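PDB 5MKW: DNA annealing helicase and endonuclease ZRANB3 from Homo sapiens, which anneals DNA strands and cuts DNA as an annealing helicase and endonuclease, maintaining genome stability by helping stalled or collapsed replication forks restart and limiting inappropriate recombination. Local coordinates for residues V74-P79 with D90-L95. Numbering follows the deposited sequence.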
# COMPACT_ATOMS: atom_id res chain seq x y z
N VAL A 74 1.19 -4.82 -3.01
CA VAL A 74 0.33 -5.63 -3.87
C VAL A 74 -0.92 -6.05 -3.12
O VAL A 74 -0.85 -6.45 -1.95
CB VAL A 74 1.08 -6.90 -4.33
CG1 VAL A 74 0.17 -7.81 -5.14
CG2 VAL A 74 2.29 -6.50 -5.14
N ASP A 75 -2.07 -5.99 -3.78
CA ASP A 75 -3.30 -6.43 -3.14
C ASP A 75 -4.23 -7.01 -4.19
O ASP A 75 -3.91 -7.02 -5.39
CB ASP A 75 -3.95 -5.24 -2.41
CG ASP A 75 -4.86 -5.66 -1.23
OD1 ASP A 75 -5.34 -6.83 -1.18
OD2 ASP A 75 -5.16 -4.76 -0.42
N HIS A 76 -5.38 -7.51 -3.75
CA HIS A 76 -6.33 -8.15 -4.66
C HIS A 76 -7.07 -7.13 -5.51
O HIS A 76 -7.44 -6.06 -5.02
CB HIS A 76 -7.38 -8.95 -3.88
CG HIS A 76 -6.80 -10.05 -3.08
ND1 HIS A 76 -6.77 -10.04 -1.71
CD2 HIS A 76 -6.20 -11.20 -3.46
CE1 HIS A 76 -6.21 -11.15 -1.27
NE2 HIS A 76 -5.84 -11.87 -2.31
N ILE A 77 -7.39 -7.51 -6.74
CA ILE A 77 -8.30 -6.71 -7.54
C ILE A 77 -9.74 -6.99 -7.13
O ILE A 77 -10.50 -6.05 -6.90
CB ILE A 77 -8.17 -6.98 -9.04
CG1 ILE A 77 -6.77 -6.62 -9.54
CG2 ILE A 77 -9.26 -6.22 -9.79
CD1 ILE A 77 -6.45 -7.23 -10.89
N LYS A 78 -10.08 -8.28 -6.99
CA LYS A 78 -11.39 -8.72 -6.48
C LYS A 78 -11.20 -9.40 -5.13
O LYS A 78 -10.75 -10.58 -5.06
CB LYS A 78 -12.06 -9.70 -7.45
CG LYS A 78 -12.00 -9.24 -8.90
CD LYS A 78 -13.02 -9.96 -9.80
CE LYS A 78 -12.57 -10.00 -11.26
NZ LYS A 78 -13.61 -9.46 -12.19
N PRO A 79 -11.32 -8.61 -4.06
CA PRO A 79 -11.30 -9.29 -2.76
C PRO A 79 -12.67 -9.84 -2.41
O PRO A 79 -13.71 -9.32 -2.82
CB PRO A 79 -10.92 -8.18 -1.78
CG PRO A 79 -11.36 -6.92 -2.44
CD PRO A 79 -11.28 -7.14 -3.93
N ASP A 90 -3.33 -12.58 -12.06
CA ASP A 90 -4.42 -11.90 -12.73
C ASP A 90 -5.46 -11.31 -11.78
O ASP A 90 -6.40 -10.63 -12.20
CB ASP A 90 -5.10 -12.84 -13.74
CG ASP A 90 -5.78 -14.06 -13.07
OD1 ASP A 90 -6.34 -13.94 -11.94
OD2 ASP A 90 -5.80 -15.13 -13.71
N ASN A 91 -5.31 -11.58 -10.50
CA ASN A 91 -6.14 -10.93 -9.47
C ASN A 91 -5.35 -9.98 -8.56
O ASN A 91 -5.84 -9.58 -7.51
CB ASN A 91 -6.86 -11.97 -8.59
CG ASN A 91 -7.99 -11.37 -7.79
OD1 ASN A 91 -8.67 -10.45 -8.25
ND2 ASN A 91 -8.18 -11.85 -6.56
N LEU A 92 -4.18 -9.55 -9.00
CA LEU A 92 -3.35 -8.67 -8.19
C LEU A 92 -3.09 -7.29 -8.81
O LEU A 92 -3.02 -7.14 -10.02
CB LEU A 92 -2.03 -9.35 -7.90
CG LEU A 92 -2.12 -10.67 -7.13
CD1 LEU A 92 -0.73 -11.21 -6.83
CD2 LEU A 92 -2.90 -10.50 -5.84
N GLN A 93 -2.86 -6.30 -7.95
CA GLN A 93 -2.68 -4.94 -8.38
C GLN A 93 -1.81 -4.22 -7.36
O GLN A 93 -1.77 -4.60 -6.19
CB GLN A 93 -4.01 -4.23 -8.57
CG GLN A 93 -4.71 -3.86 -7.26
CD GLN A 93 -6.06 -3.23 -7.42
OE1 GLN A 93 -6.96 -3.37 -6.53
NE2 GLN A 93 -6.30 -2.73 -8.58
N THR A 94 -1.17 -3.16 -7.83
CA THR A 94 -0.44 -2.22 -7.04
C THR A 94 -1.39 -1.20 -6.46
O THR A 94 -2.22 -0.61 -7.17
CB THR A 94 0.60 -1.49 -7.94
OG1 THR A 94 1.47 -2.46 -8.56
CG2 THR A 94 1.42 -0.54 -7.12
N LEU A 95 -1.26 -1.01 -5.16
CA LEU A 95 -1.93 0.08 -4.44
C LEU A 95 -0.87 0.90 -3.72
O LEU A 95 0.05 0.34 -3.10
CB LEU A 95 -2.91 -0.48 -3.38
CG LEU A 95 -4.11 -1.32 -3.80
CD1 LEU A 95 -4.97 -1.66 -2.58
CD2 LEU A 95 -4.96 -0.62 -4.84
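Asp75 and Gln93 form a hydrogen-bonded pair of a two-stranded antiparallel hairpin, strands 72-76 and 92-96, in the HNH endonuclease domain, the one piece of the longer protein present here. Asp75 N reaches Gln93 O at 2.8 Å, and Gln93 N returns a bond to Asp75 O. Non-hydrogen-bonded pairs flank this one, Val74 with Thr94 and His76 with Leu92. Beyond the strand end, Ile77 N binds Asn91 O at 2.7 Å from above the carbonyl plane. Asn91 then turns its amide onto the backbone of Lys78: with CG anti to the backbone N (chi1 -164°), OD1 accepts Lys78 N at 2.9 Å, while ND2 donates to Lys78 O at 3.2 Å, an acceptor lying in the amide plane. ND2 also bonds Gln86 O in the loop joining the strands. The hairpin followed by helix 97-118 is consistent with the ββα-metal (His-Me finger) fold of HNH nucleases. An alanine at Asn91 would take away all three side-chain bonds, and the turn at Lys78 and the loop at Gln86 would probably be less firmly held to each other. The His76 ring plane is 29° from that of the amide, and CD2 lies 3.7 Å from Asn91 ND2 in an oblique van der Waals approach. In one of its two conformers, Val74 packs CG1 on Leu92 CB at 3.9 Å, and both residues also touch helix 5-16. Leu95 CD1 meets Asp75 CB at 3.7 Å; the Leu95 side chain lies about 6 Å from the zinc ion bound by Cys20, Cys23, Cys96 and Cys99.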